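Local structure of putative Lipoprotein (Shewanella oneidensis, 3U24) at residues E150-Y155 / D211-A216; S164-E169 / S229-E234; I473-L478 / V519-Y524. The protein is of unknown function but binds zinc and calcium ions and, as a DUF885 member of the MA peptidase clan, is probably related to zinc metallopeptidases. One frame throughout, in Å; residues are numbered along the deposited sequence.

Contact 1. Residues E150-Y155 / D211-A216. With EDO (1,2-ethanediol), chain Y.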
# COMPACT_ATOMS: atom_id res chain seq x y z
N GLU A 150 -27.28 8.06 -13.36
CA GLU A 150 -27.72 9.07 -14.34
C GLU A 150 -26.66 9.32 -15.36
O GLU A 150 -26.91 9.18 -16.56
CB GLU A 150 -28.04 10.43 -13.71
CG GLU A 150 -29.49 10.66 -13.27
CD GLU A 150 -29.70 11.93 -12.41
OE1 GLU A 150 -29.30 11.92 -11.19
OE2 GLU A 150 -30.30 12.90 -12.95
N ASN A 151 -25.46 9.65 -14.89
CA ASN A 151 -24.35 10.06 -15.77
C ASN A 151 -23.32 9.01 -16.17
O ASN A 151 -22.25 9.36 -16.66
CB ASN A 151 -23.69 11.33 -15.19
CG ASN A 151 -24.64 12.53 -15.30
OD1 ASN A 151 -25.30 12.69 -16.34
ND2 ASN A 151 -24.81 13.27 -14.23
N ILE A 152 -23.67 7.75 -16.08
CA ILE A 152 -22.75 6.72 -16.53
C ILE A 152 -22.38 6.85 -18.02
O ILE A 152 -21.21 6.67 -18.36
CB ILE A 152 -23.23 5.29 -16.18
CG1 ILE A 152 -23.07 5.08 -14.67
CG2 ILE A 152 -22.48 4.22 -16.98
CD1 ILE A 152 -23.67 3.81 -14.09
N PRO A 153 -23.36 7.12 -18.92
CA PRO A 153 -22.96 7.28 -20.35
C PRO A 153 -21.98 8.42 -20.51
O PRO A 153 -20.98 8.32 -21.24
CB PRO A 153 -24.27 7.59 -21.05
CG PRO A 153 -25.26 6.76 -20.26
CD PRO A 153 -24.81 6.91 -18.81
N ALA A 154 -22.26 9.50 -19.81
CA ALA A 154 -21.38 10.70 -19.90
C ALA A 154 -19.98 10.44 -19.39
O ALA A 154 -19.02 10.94 -19.91
CB ALA A 154 -21.98 11.87 -19.14
N TYR A 155 -19.90 9.67 -18.31
CA TYR A 155 -18.63 9.31 -17.70
C TYR A 155 -17.77 8.60 -18.73
O TYR A 155 -16.65 8.95 -18.88
CB TYR A 155 -18.89 8.39 -16.50
CG TYR A 155 -17.66 7.91 -15.79
CD1 TYR A 155 -16.95 6.82 -16.25
CD2 TYR A 155 -17.19 8.57 -14.68
CE1 TYR A 155 -15.80 6.37 -15.59
CE2 TYR A 155 -16.02 8.15 -14.00
CZ TYR A 155 -15.33 7.05 -14.46
OH TYR A 155 -14.19 6.61 -13.81
N ASP A 211 -30.64 -0.26 -17.50
CA ASP A 211 -30.50 -0.74 -18.86
C ASP A 211 -29.65 0.27 -19.63
O ASP A 211 -28.75 -0.09 -20.38
CB ASP A 211 -31.86 -0.85 -19.54
CG ASP A 211 -32.74 -1.95 -18.96
OD1 ASP A 211 -32.26 -2.90 -18.28
OD2 ASP A 211 -33.97 -1.83 -19.21
N ILE A 212 -29.94 1.56 -19.48
CA ILE A 212 -29.06 2.55 -20.13
C ILE A 212 -27.60 2.38 -19.65
O ILE A 212 -26.67 2.42 -20.46
CB ILE A 212 -29.55 3.97 -19.90
CG1 ILE A 212 -30.86 4.21 -20.66
CG2 ILE A 212 -28.52 5.01 -20.32
CD1 ILE A 212 -31.58 5.47 -20.19
N ALA A 213 -27.39 2.14 -18.36
CA ALA A 213 -26.02 2.02 -17.82
C ALA A 213 -25.30 0.80 -18.38
O ALA A 213 -24.15 0.93 -18.77
CB ALA A 213 -26.01 1.98 -16.29
N SER A 214 -25.97 -0.35 -18.34
CA SER A 214 -25.45 -1.61 -18.86
C SER A 214 -25.05 -1.52 -20.33
O SER A 214 -24.02 -2.02 -20.72
CB SER A 214 -26.51 -2.71 -18.74
OG SER A 214 -26.79 -2.89 -17.36
N LYS A 215 -25.91 -0.93 -21.13
CA LYS A 215 -25.60 -0.65 -22.52
C LYS A 215 -24.30 0.19 -22.66
O LYS A 215 -23.43 -0.16 -23.42
CB LYS A 215 -26.78 0.06 -23.16
CG LYS A 215 -26.62 0.48 -24.60
CD LYS A 215 -27.84 1.27 -25.12
CE LYS A 215 -27.78 1.50 -26.63
NZ LYS A 215 -27.72 0.18 -27.33
N ALA A 216 -24.19 1.28 -21.90
CA ALA A 216 -23.03 2.15 -21.97
C ALA A 216 -21.75 1.42 -21.54
O ALA A 216 -20.71 1.65 -22.12
CB ALA A 216 -23.24 3.41 -21.12
C1 EDO Y . -27.20 12.05 -18.60
O1 EDO Y . -27.79 10.82 -18.13
C2 EDO Y . -25.83 11.92 -19.29
O2 EDO Y . -25.23 10.60 -19.24
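P153 and I212 cross at about a right angle, the proline ring bringing its CG to 3.7 Å from CG2 of I212. Chi1 of I212 (-70°) puts CG1 beside the backbone N; CG2, anti to that N, is the branch that meets the ring. Beside this pair A216 points its CB at the other segment and settles on the flank of the proline, 4.0 Å from both CA and CG of P153. On the inner side I152 heads toward the opposite helix. Its CG1 lies beside its own backbone N, and CD1 extends to 3.7 Å from CB of A213, while its CG2 is the branch turned to A216. The contact joins two helices of a predominantly alpha-helical protein: the first turn of helix 152-162 rests on the first half of the long helix 200-234. Alanine suits A213 and A216, because its short side chain allows a close approach, with the CA atoms of P153 and A216 only 5.4 Å apart. Proline suits the first turn, because its N has no hydrogen to donate and the first turn of a helix asks for none; the ring lends a compact apolar surface. Isoleucine fits the buried side, where I152 also touches F185. A molecule of 1,2-ethanediol, probably from the crystallisation liquor, is modelled at this helix start, but its exact position is doubtful. N151 occupies the N-cap position, and its backbone O accepts from the N of Y155.

Contact 2. Residues S164-E169 / S229-E234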
# COMPACT_ATOMS: atom_id res chain seq x y z
N SER A 164 -5.64 9.19 -24.73
CA SER A 164 -4.81 9.52 -25.88
C SER A 164 -3.45 8.84 -25.74
O SER A 164 -2.81 9.01 -24.71
CB SER A 164 -4.63 11.04 -25.92
OG SER A 164 -3.65 11.38 -26.88
N GLN A 165 -3.04 8.11 -26.76
CA GLN A 165 -1.81 7.31 -26.75
C GLN A 165 -1.71 6.46 -25.51
O GLN A 165 -0.78 6.59 -24.75
CB GLN A 165 -0.56 8.19 -26.87
CG GLN A 165 -0.52 9.01 -28.14
CD GLN A 165 -0.54 8.14 -29.36
OE1 GLN A 165 0.31 7.23 -29.54
NE2 GLN A 165 -1.53 8.39 -30.22
N PRO A 166 -2.66 5.56 -25.32
CA PRO A 166 -2.61 4.76 -24.09
C PRO A 166 -1.56 3.69 -24.17
O PRO A 166 -1.14 3.34 -25.25
CB PRO A 166 -3.99 4.11 -24.02
CG PRO A 166 -4.47 4.06 -25.45
CD PRO A 166 -3.86 5.27 -26.12
N THR A 167 -1.14 3.19 -23.02
CA THR A 167 -0.30 2.00 -22.97
C THR A 167 -1.15 0.77 -23.21
O THR A 167 -2.36 0.71 -22.92
CB THR A 167 0.41 1.80 -21.62
OG1 THR A 167 -0.55 1.35 -20.66
CG2 THR A 167 1.08 3.09 -21.13
N LEU A 168 -0.51 -0.26 -23.72
CA LEU A 168 -1.23 -1.49 -23.98
C LEU A 168 -1.67 -2.10 -22.65
O LEU A 168 -2.79 -2.60 -22.52
CB LEU A 168 -0.33 -2.51 -24.72
CG LEU A 168 -0.96 -3.90 -24.84
CD1 LEU A 168 -2.28 -3.80 -25.63
CD2 LEU A 168 0.04 -4.92 -25.45
N GLU A 169 -0.77 -2.09 -21.69
CA GLU A 169 -1.02 -2.80 -20.43
C GLU A 169 -2.22 -2.18 -19.65
O GLU A 169 -3.06 -2.91 -19.10
CB GLU A 169 0.23 -2.78 -19.54
CG GLU A 169 1.38 -3.66 -20.09
CD GLU A 169 2.15 -3.02 -21.29
OE1 GLU A 169 1.88 -1.84 -21.68
OE2 GLU A 169 3.03 -3.71 -21.84
N SER A 229 -6.85 -4.14 -29.63
CA SER A 229 -6.55 -4.74 -30.91
C SER A 229 -5.66 -3.81 -31.79
O SER A 229 -4.66 -4.26 -32.32
CB SER A 229 -7.84 -5.13 -31.63
OG SER A 229 -7.54 -5.48 -32.94
N GLN A 230 -6.03 -2.53 -31.88
CA GLN A 230 -5.26 -1.52 -32.61
C GLN A 230 -3.85 -1.34 -31.99
O GLN A 230 -2.87 -1.24 -32.72
CB GLN A 230 -6.06 -0.20 -32.59
CG GLN A 230 -5.53 1.02 -33.37
CD GLN A 230 -6.38 2.33 -33.16
OE1 GLN A 230 -7.48 2.31 -32.58
NE2 GLN A 230 -5.84 3.48 -33.62
N LEU A 231 -3.76 -1.32 -30.66
CA LEU A 231 -2.47 -1.14 -29.97
C LEU A 231 -1.54 -2.34 -30.23
O LEU A 231 -0.34 -2.17 -30.43
CB LEU A 231 -2.66 -0.94 -28.46
CG LEU A 231 -3.36 0.36 -28.02
CD1 LEU A 231 -3.83 0.30 -26.56
CD2 LEU A 231 -2.50 1.61 -28.31
N LYS A 232 -2.10 -3.54 -30.27
CA LYS A 232 -1.30 -4.72 -30.59
C LYS A 232 -0.71 -4.64 -32.02
O LYS A 232 0.47 -4.96 -32.20
CB LYS A 232 -2.08 -6.00 -30.35
CG LYS A 232 -2.34 -6.24 -28.85
CD LYS A 232 -3.23 -7.44 -28.68
CE LYS A 232 -3.51 -7.82 -27.23
NZ LYS A 232 -4.77 -8.65 -27.21
N LYS A 233 -1.50 -4.19 -33.00
CA LYS A 233 -1.02 -4.05 -34.38
C LYS A 233 -0.04 -2.88 -34.59
O LYS A 233 0.97 -3.05 -35.25
CB LYS A 233 -2.18 -3.84 -35.38
CG LYS A 233 -3.16 -5.00 -35.51
CD LYS A 233 -4.19 -4.76 -36.64
CE LYS A 233 -5.21 -5.91 -36.74
NZ LYS A 233 -6.41 -5.57 -37.57
N GLU A 234 -0.35 -1.70 -34.06
CA GLU A 234 0.30 -0.44 -34.44
C GLU A 234 1.41 -0.01 -33.47
O GLU A 234 2.16 0.90 -33.77
CB GLU A 234 -0.76 0.70 -34.52
CG GLU A 234 -1.83 0.52 -35.61
CD GLU A 234 -2.85 1.67 -35.75
OE1 GLU A 234 -3.01 2.56 -34.84
OE2 GLU A 234 -3.53 1.67 -36.82
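In L231 the first torsion (chi1 -67°) puts CG beside the backbone N, whereas in L168 it sets CG anti to the backbone N (chi1 172°); the two leucines then slide past each other in opposite directions. In this mainly alpha-helical fold, the loop and N-cap residue T167 leading into helix 168-179 pack, with L168, on the last turn of helix 200-234, to which L231 and K232 belong. L231 points at the other segment and spreads its two methyls over the chain leading into the cap. CD1 lies 4.0 Å from CG of P166 and 3.9 Å from O of T167, while CD2 packs against O of P166 at 3.8 Å. A branched leucine suits this place because one methyl reaches the P166 ring and the T167 carbonyl while the other lies by the P166 carbonyl. The rigid ring of P166 offers a ready apolar surface, and P118 flanks it. CB of T167 points away from segment 229-234; its OG1 is hydrogen-bonded to ND1 of H170, and its O accepts from OG1 of T171. K232 supplies the apolar part of an extended chain, crossing L168 at about a right angle. CD1 of L168 thus touches two neighbours at once, CB of L231 and CG of K232, each 4.0 Å away.

Contact 3. Residues I473-L478 / V519-Y524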
# COMPACT_ATOMS: atom_id res chain seq x y z
N ILE A 473 14.64 -5.04 -0.75
CA ILE A 473 15.74 -4.47 -1.51
C ILE A 473 15.48 -4.65 -3.03
O ILE A 473 15.52 -3.67 -3.81
CB ILE A 473 17.10 -5.12 -1.10
CG1 ILE A 473 17.39 -4.86 0.41
CG2 ILE A 473 18.23 -4.58 -1.95
CD1 ILE A 473 18.57 -5.66 0.97
N CYS A 474 15.19 -5.89 -3.44
CA CYS A 474 14.96 -6.17 -4.84
C CYS A 474 13.67 -5.56 -5.39
O CYS A 474 13.59 -5.28 -6.59
CB CYS A 474 15.08 -7.67 -5.15
SG CYS A 474 16.75 -8.34 -4.81
N ASN A 475 12.69 -5.28 -4.55
CA ASN A 475 11.50 -4.52 -5.00
C ASN A 475 11.90 -3.15 -5.55
O ASN A 475 11.32 -2.69 -6.54
CB ASN A 475 10.48 -4.29 -3.88
CG ASN A 475 9.56 -5.48 -3.64
OD1 ASN A 475 9.49 -6.44 -4.41
ND2 ASN A 475 8.79 -5.38 -2.56
N THR A 476 12.88 -2.49 -4.88
CA THR A 476 13.38 -1.19 -5.25
C THR A 476 14.19 -1.26 -6.53
O THR A 476 13.99 -0.47 -7.45
CB THR A 476 14.21 -0.55 -4.10
OG1 THR A 476 13.31 -0.21 -3.06
CG2 THR A 476 14.95 0.72 -4.51
N ILE A 477 15.11 -2.20 -6.59
CA ILE A 477 15.90 -2.43 -7.81
C ILE A 477 14.99 -2.65 -9.04
O ILE A 477 15.19 -2.05 -10.11
CB ILE A 477 16.87 -3.60 -7.61
CG1 ILE A 477 17.84 -3.24 -6.50
CG2 ILE A 477 17.66 -3.94 -8.88
CD1 ILE A 477 18.81 -4.34 -6.15
N LEU A 478 13.99 -3.48 -8.86
CA LEU A 478 13.10 -3.85 -9.93
C LEU A 478 12.29 -2.65 -10.40
O LEU A 478 12.23 -2.34 -11.61
CB LEU A 478 12.15 -4.94 -9.43
CG LEU A 478 11.00 -5.36 -10.36
CD1 LEU A 478 11.50 -6.43 -11.29
CD2 LEU A 478 9.79 -5.92 -9.62
N VAL A 519 6.71 3.39 -8.43
CA VAL A 519 7.14 4.00 -7.17
C VAL A 519 6.66 3.25 -5.92
O VAL A 519 7.43 3.01 -4.97
CB VAL A 519 6.80 5.51 -7.14
CG1 VAL A 519 7.00 6.10 -5.78
CG2 VAL A 519 7.68 6.25 -8.15
N GLN A 520 5.41 2.81 -5.90
CA GLN A 520 4.87 2.16 -4.69
C GLN A 520 5.77 1.02 -4.17
O GLN A 520 5.92 0.82 -2.96
CB GLN A 520 3.41 1.72 -4.93
CG GLN A 520 2.67 1.20 -3.68
CD GLN A 520 3.14 -0.19 -3.24
OE1 GLN A 520 3.57 -1.00 -4.07
NE2 GLN A 520 3.13 -0.44 -1.92
N LEU A 521 6.40 0.29 -5.09
CA LEU A 521 7.25 -0.87 -4.74
C LEU A 521 8.49 -0.45 -3.98
O LEU A 521 9.01 -1.26 -3.22
CB LEU A 521 7.65 -1.70 -5.97
CG LEU A 521 6.63 -2.79 -6.30
CD1 LEU A 521 6.88 -3.33 -7.71
CD2 LEU A 521 6.68 -3.90 -5.25
N THR A 522 8.97 0.77 -4.17
CA THR A 522 10.13 1.26 -3.40
C THR A 522 9.80 1.66 -1.94
O THR A 522 10.71 1.87 -1.13
CB THR A 522 10.80 2.49 -4.07
OG1 THR A 522 9.94 3.63 -3.93
CG2 THR A 522 11.07 2.24 -5.57
N SER A 523 8.52 1.72 -1.56
CA SER A 523 8.13 2.36 -0.32
C SER A 523 8.70 1.63 0.88
O SER A 523 9.15 2.26 1.87
CB SER A 523 6.59 2.53 -0.23
OG SER A 523 5.88 1.30 -0.25
N TYR A 524 8.76 0.31 0.77
CA TYR A 524 9.19 -0.54 1.88
C TYR A 524 10.64 -0.26 2.24
O TYR A 524 10.96 0.01 3.42
CB TYR A 524 9.01 -2.01 1.57
CG TYR A 524 7.66 -2.31 1.00
CD1 TYR A 524 7.42 -2.19 -0.37
CD2 TYR A 524 6.61 -2.70 1.83
CE1 TYR A 524 6.19 -2.44 -0.91
CE2 TYR A 524 5.35 -2.95 1.30
CZ TYR A 524 5.15 -2.83 -0.05
OH TYR A 524 3.94 -3.06 -0.62
O HOH W 1 11.18 -1.65 -1.57
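N475 and L521 bury the most surface here, their side chains crossing at about a right angle. The amide of N475 lies against one methyl of the leucine: CD2 of L521 is 3.7 Å from both CG and ND2. Chi1 of N475 (-82°) puts CG beside the backbone N, where it meets that methyl. Separately, CB of N475 approaches O of L521 at 3.4 Å. An asparagine can serve in so buried a place because its polar end is engaged: OD1 accepts from NZ of K510, which would help fix the rotation of the amide. ND2 comes 4.1 Å from CD1 of Y524, with amide and ring planes 57° apart.

T522, the third main contributor, crosses T476 at about a right angle; OG1 of T476 lies 3.5 Å from CA of T522 and 3.8 Å from its CB. The T476 hydroxyl donates to a water, which in turn donates to O of L521 at 2.8 Å. The water thus links the T476 hydroxyl to the L521 carbonyl, whose O lies at the edge of the Y524 ring, in its plane. T522 bends its own OG1 back to O of V519, 2.8 Å away on a lone pair, and this carbonyl is gripped by both the N and the hydroxyl of T522. An alanine here would probably leave O of V519 with the backbone N alone of that pair and open a small gap where CG2 packs near T476.

The side chain of Y524 lies about 5 Å from the zinc ion held by H408, H414 and E439, placing the contact beside that metal site. The contact joins helix 459-485 to the approach and start of helix 523-542: helices 489-499 and 504-516 pack around L478, helix 260-289 touches T476, and helix 243-254 meets T522 through Y246 and F250.

Overall arrangement
Contacts 1 and 2 share helix 200-234, whose first half and C-terminal end receive the starts of two successive helices, 152-162 and 168-179; their centres lie 25 Å apart on the same side of the chain's centre. Both are partly buried and far from the middle of the molecule, and both rest mainly on apolar side chains: small alanines, isoleucines and a proline in contact 1; in contact 2 two leucines, a proline and a lysine stem. Contact 3, 27 Å from contact 2 and 39 Å from contact 1 between centres, is buried near the core and uses other helices. Its chemistry is more polar, with an amide, hydroxyls and a bridging water, and it lies close to a zinc site.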